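Local coordinates for protein glucokinase (Thermus thermophilus, PDB 3VOV) that probably phosphorylates glucose and related hexoses at the expense of ATP, as a zinc-binding hexokinase of the ROK family, at residues 40-44 and 90-94; 144-148 and 295-299. The contacts are given in a common frame with arbitrary orientation. Residue numbers count along the deposited sequence, not the author numbering.

How the contacts relate
Both contacts join parts far apart in sequence, yet they differ in depth and chemistry. Contact 1 is buried: helices 36-54 and 90-98 meet almost entirely through aliphatic side chains, with no hydrogen bond between them, beside the mixed sheet that holds strands 61-65 and 102-106. Contact 2 lies at the surface, where the short edge strand 145-146 of the second mixed sheet faces the C-terminal helix 284-299, and charged side chains do most of the work. They share no segment, though strand 102-106 neighbours both. The centres of contacts 1 and 2 are 22 Å apart. Contact 1 thus packs one domain internally, whereas contact 2 ties an edge strand of the second sheet to a helix beside the first.

Contact 1 (40-44 and 90-94); sequences AEALA and IRRIL
Ala40 overlaps two isoleucines of the facing helix: its CB lies 3.7 Å from Ile90 CD1 and 3.7 Å from Ile93 CG2. Both segments are regular alpha-helix, with i to i-4 backbone hydrogen bonds from Ala44 N to Ala40 O at 3.0 Å and from Leu94 N to Ile90 O at 2.8 Å. Their axes approach to 10.3 Å and cross at -53°, and the nearest CA atoms, those of Ala40 and Leu94, are 6.5 Å apart. A methyl group at Ala40 suits this close approach, while longer side chains fill the space to its sides. Leu43 (m, t) points toward the other helix and sets CD1 3.8 Å from Ile90 CD1; Ile90 (t, p) starts sideways but reaches across with that same methyl. Leu94, its chi1 of -120° lying between wells and its chi2 t, brings CD2 to 4.1 Å from Ala44 CB and 4.3 Å from Leu43 CB. No hydrogen bond spans the interface. Leu43, Ile90 and Leu94 also rest on Leu63 of strand 61-65, the common floor; the contact is helix-helix packing over one face of the mixed sheet, as in the actin-like ATPase fold of the ROK family.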
loop_
_atom_site.group_PDB
_atom_site.type_symbol
_atom_site.label_atom_id
_atom_site.label_comp_id
_atom_site.label_asym_id
_atom_site.label_seq_id
_atom_site.Cartn_x
_atom_site.Cartn_y
_atom_site.Cartn_z
ATOM N N ALA B 40 -27.987 -7.828 -35.036
ATOM C CA ALA B 40 -27.711 -9.112 -35.653
ATOM C C ALA B 40 -27.878 -9.038 -37.180
ATOM O O ALA B 40 -27.026 -9.573 -37.922
ATOM C CB ALA B 40 -28.613 -10.178 -35.035
ATOM N N GLU B 41 -28.941 -8.370 -37.667
ATOM C CA GLU B 41 -29.087 -8.163 -39.131
ATOM C C GLU B 41 -27.945 -7.326 -39.712
ATOM O O GLU B 41 -27.428 -7.643 -40.784
ATOM C CB GLU B 41 -30.412 -7.503 -39.519
ATOM C CG GLU B 41 -31.642 -8.320 -39.157
ATOM C CD GLU B 41 -32.944 -7.509 -39.135
ATOM O OE1 GLU B 41 -33.955 -8.066 -38.647
ATOM O OE2 GLU B 41 -32.959 -6.331 -39.584
ATOM N N ALA B 42 -27.556 -6.264 -39.019
ATOM C CA ALA B 42 -26.443 -5.461 -39.506
ATOM C C ALA B 42 -25.157 -6.280 -39.617
ATOM O O ALA B 42 -24.410 -6.114 -40.568
ATOM C CB ALA B 42 -26.210 -4.253 -38.608
ATOM N N LEU B 43 -24.903 -7.136 -38.630
ATOM C CA LEU B 43 -23.732 -8.032 -38.647
ATOM C C LEU B 43 -23.757 -8.984 -39.844
ATOM O O LEU B 43 -22.747 -9.120 -40.565
ATOM C CB LEU B 43 -23.635 -8.811 -37.317
ATOM C CG LEU B 43 -23.170 -7.984 -36.067
ATOM C CD1 LEU B 43 -23.376 -8.783 -34.741
ATOM C CD2 LEU B 43 -21.715 -7.505 -36.198
ATOM N N ALA B 44 -24.897 -9.631 -40.080
ATOM C CA ALA B 44 -25.029 -10.566 -41.204
ATOM C C ALA B 44 -24.845 -9.847 -42.560
ATOM O O ALA B 44 -24.181 -10.358 -43.456
ATOM C CB ALA B 44 -26.396 -11.264 -41.145
ATOM N N ILE B 90 -26.450 -13.813 -29.663
ATOM C CA ILE B 90 -25.866 -13.506 -30.940
ATOM C C ILE B 90 -25.356 -14.725 -31.697
ATOM O O ILE B 90 -25.527 -14.787 -32.910
ATOM C CB ILE B 90 -24.793 -12.353 -30.800
ATOM C CG1 ILE B 90 -24.484 -11.686 -32.142
ATOM C CG2 ILE B 90 -23.478 -12.858 -30.124
ATOM C CD1 ILE B 90 -25.694 -11.229 -32.948
ATOM N N ARG B 91 -24.737 -15.686 -31.021
ATOM C CA ARG B 91 -24.050 -16.739 -31.755
ATOM C C ARG B 91 -24.995 -17.571 -32.644
ATOM O O ARG B 91 -24.738 -17.754 -33.843
ATOM C CB ARG B 91 -23.285 -17.665 -30.839
ATOM C CG ARG B 91 -22.453 -18.668 -31.643
ATOM C CD ARG B 91 -22.128 -19.862 -30.812
ATOM N NE ARG B 91 -21.070 -19.556 -29.876
ATOM C CZ ARG B 91 -20.960 -20.029 -28.633
ATOM N NH1 ARG B 91 -21.878 -20.846 -28.108
ATOM N NH2 ARG B 91 -19.909 -19.668 -27.907
ATOM N N ARG B 92 -26.070 -18.092 -32.046
ATOM C CA ARG B 92 -27.044 -18.910 -32.804
ATOM C C ARG B 92 -27.760 -18.089 -33.855
ATOM O O ARG B 92 -27.989 -18.557 -34.947
ATOM C CB ARG B 92 -28.054 -19.570 -31.866
ATOM C CG ARG B 92 -27.524 -20.804 -31.176
ATOM C CD ARG B 92 -27.127 -21.923 -32.152
ATOM N NE ARG B 92 -26.744 -23.063 -31.337
ATOM C CZ ARG B 92 -25.499 -23.382 -30.983
ATOM N NH1 ARG B 92 -25.307 -24.432 -30.192
ATOM N NH2 ARG B 92 -24.443 -22.716 -31.477
ATOM N N ILE B 93 -28.123 -16.864 -33.508
ATOM C CA ILE B 93 -28.843 -16.024 -34.409
ATOM C C ILE B 93 -27.958 -15.805 -35.628
ATOM O O ILE B 93 -28.400 -15.989 -36.771
ATOM C CB ILE B 93 -29.181 -14.692 -33.742
ATOM C CG1 ILE B 93 -30.241 -14.890 -32.653
ATOM C CG2 ILE B 93 -29.744 -13.727 -34.764
ATOM C CD1 ILE B 93 -30.410 -13.715 -31.743
ATOM N N LEU B 94 -26.693 -15.446 -35.401
ATOM C CA LEU B 94 -25.795 -15.227 -36.523
ATOM C C LEU B 94 -25.582 -16.469 -37.350
ATOM O O LEU B 94 -25.532 -16.376 -38.546
ATOM C CB LEU B 94 -24.435 -14.664 -36.074
ATOM C CG LEU B 94 -23.992 -13.299 -36.620
ATOM C CD1 LEU B 94 -22.487 -13.049 -36.373
ATOM C CD2 LEU B 94 -24.386 -12.955 -38.057
#

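Contact 2 (144-148 and 295-299); sequences GRVLR and LEVKD
Arg145 spans the gap between an edge strand and the last turn of a helix, and in the conformer given here its NH2 donates a hydrogen bond of 2.6 Å to Asp299 OD2 (N-H...O angle 153°), forming a salt bridge. Strand 145-146 is extended at Arg145 (phi/psi -125/143), after Gly144 at 101/-3, a positive phi that glycine adopts easily. Residues 295-299 are alpha-helical, with Asp299 N hydrogen-bonded to Leu295 O at 2.8 Å. The nearest CA atoms, of Arg145 and Leu295, are 8.0 Å apart, so long side chains must close the distance. Arg145 folds over with chi1 and chi2 both m and chi3 at -29°, between wells; Leu295 (m, t) lays CB over one face of the guanidinium, 3.7 Å from Arg145 NE, while Asp299 OD2 and Glu296 CG lie at its edge. Leu295 CD1 also meets Gly144 O at 3.7 Å, an oxygen hydrogen-bonded to His117 NE2. Glu296 (m, m) makes a long salt bridge from OE1 to Arg148 NH1 at 3.9 Å, and Glu296 OE1 is 4.1 Å from Arg145 NH1, beyond salt-bridge range. The stronger partner of Arg148 is Glu105, whose OE2 pairs with NE. Helix 284-299, packed by Glu296 on Phe103 of the first sheet, is thus tied to the edge of the second, spanning the two sheet-based halves of the actin-like ROK kinase fold.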
loop_
_atom_site.group_PDB
_atom_site.type_symbol
_atom_site.label_atom_id
_atom_site.label_comp_id
_atom_site.label_asym_id
_atom_site.label_seq_id
_atom_site.Cartn_x
_atom_site.Cartn_y
_atom_site.Cartn_z
ATOM N N GLY B 144 -0.364 -19.568 -29.324
ATOM C CA GLY B 144 -0.747 -19.101 -30.695
ATOM C C GLY B 144 -2.289 -19.067 -30.486
ATOM O O GLY B 144 -3.004 -18.704 -31.388
ATOM N N ARG B 145 -2.787 -19.482 -29.288
ATOM C CA ARG B 145 -4.227 -19.430 -28.945
ATOM C C ARG B 145 -4.544 -18.662 -27.640
ATOM O O ARG B 145 -3.789 -18.710 -26.658
ATOM C CB ARG B 145 -4.873 -20.825 -28.844
ATOM C CG ARG B 145 -4.666 -21.804 -30.013
ATOM C CD ARG B 145 -5.381 -21.450 -31.353
ATOM N NE ARG B 145 -6.627 -20.689 -31.274
ATOM C CZ ARG B 145 -7.863 -21.150 -31.506
ATOM N NH1 ARG B 145 -8.896 -20.309 -31.416
ATOM N NH2 ARG B 145 -8.087 -22.414 -31.844
ATOM N N VAL B 146 -5.664 -17.954 -27.661
ATOM C CA VAL B 146 -6.167 -17.210 -26.496
ATOM C C VAL B 146 -6.476 -18.128 -25.293
ATOM O O VAL B 146 -7.166 -19.160 -25.412
ATOM C CB VAL B 146 -7.402 -16.333 -26.893
ATOM C CG1 VAL B 146 -8.111 -15.783 -25.663
ATOM C CG2 VAL B 146 -6.960 -15.211 -27.845
ATOM N N LEU B 147 -5.961 -17.733 -24.137
ATOM C CA LEU B 147 -6.335 -18.355 -22.860
ATOM C C LEU B 147 -7.707 -17.828 -22.458
ATOM O O LEU B 147 -7.836 -16.691 -22.080
ATOM C CB LEU B 147 -5.334 -17.943 -21.763
ATOM C CG LEU B 147 -4.934 -18.838 -20.584
ATOM C CD1 LEU B 147 -4.619 -17.992 -19.294
ATOM C CD2 LEU B 147 -5.839 -20.022 -20.296
ATOM N N ARG B 148 -8.716 -18.664 -22.501
ATOM C CA ARG B 148 -10.065 -18.224 -22.195
ATOM C C ARG B 148 -10.497 -18.447 -20.747
ATOM O O ARG B 148 -11.375 -17.728 -20.291
ATOM C CB ARG B 148 -11.092 -18.844 -23.155
ATOM C CG ARG B 148 -11.294 -17.947 -24.468
ATOM C CD ARG B 148 -12.341 -18.525 -25.445
ATOM N NE ARG B 148 -12.000 -18.213 -26.832
ATOM C CZ ARG B 148 -11.733 -19.131 -27.776
ATOM N NH1 ARG B 148 -11.781 -20.440 -27.497
ATOM N NH2 ARG B 148 -11.421 -18.753 -29.026
ATOM N N LEU B 295 -8.218 -19.912 -36.922
ATOM C CA LEU B 295 -7.533 -20.902 -36.112
ATOM C C LEU B 295 -8.507 -21.971 -35.589
ATOM O O LEU B 295 -8.135 -23.103 -35.457
ATOM C CB LEU B 295 -6.754 -20.236 -34.960
ATOM C CG LEU B 295 -5.665 -19.276 -35.481
ATOM C CD1 LEU B 295 -5.111 -18.393 -34.361
ATOM C CD2 LEU B 295 -4.477 -19.991 -36.241
ATOM N N GLU B 296 -9.749 -21.624 -35.286
ATOM C CA GLU B 296 -10.684 -22.675 -34.906
ATOM C C GLU B 296 -10.894 -23.653 -36.044
ATOM O O GLU B 296 -10.883 -24.851 -35.827
ATOM C CB GLU B 296 -12.040 -22.104 -34.497
ATOM C CG GLU B 296 -12.039 -21.578 -33.104
ATOM C CD GLU B 296 -12.326 -22.688 -32.081
ATOM O OE1 GLU B 296 -12.409 -22.343 -30.891
ATOM O OE2 GLU B 296 -12.494 -23.877 -32.473
ATOM N N VAL B 297 -11.099 -23.138 -37.251
ATOM C CA VAL B 297 -11.363 -24.001 -38.404
ATOM C C VAL B 297 -10.132 -24.840 -38.748
ATOM O O VAL B 297 -10.240 -26.054 -38.988
ATOM C CB VAL B 297 -11.806 -23.202 -39.624
ATOM C CG1 VAL B 297 -11.799 -24.105 -40.867
ATOM C CG2 VAL B 297 -13.187 -22.587 -39.379
ATOM N N LYS B 298 -8.972 -24.180 -38.783
ATOM C CA LYS B 298 -7.670 -24.841 -38.859
ATOM C C LYS B 298 -7.447 -25.939 -37.782
ATOM O O LYS B 298 -7.016 -27.045 -38.122
ATOM C CB LYS B 298 -6.562 -23.783 -38.779
ATOM C CG LYS B 298 -5.282 -24.202 -39.433
ATOM C CD LYS B 298 -4.072 -23.461 -38.874
ATOM C CE LYS B 298 -2.813 -23.968 -39.594
ATOM N NZ LYS B 298 -1.516 -23.590 -38.947
ATOM N N ASP B 299 -7.742 -25.629 -36.508
ATOM C CA ASP B 299 -7.646 -26.581 -35.373
ATOM C C ASP B 299 -8.722 -27.665 -35.368
ATOM O O ASP B 299 -8.518 -28.732 -34.773
ATOM C CB ASP B 299 -7.761 -25.867 -34.009
ATOM C CG ASP B 299 -6.513 -25.052 -33.636
ATOM O OD1 ASP B 299 -5.502 -25.077 -34.379
ATOM O OD2 ASP B 299 -6.569 -24.362 -32.584
#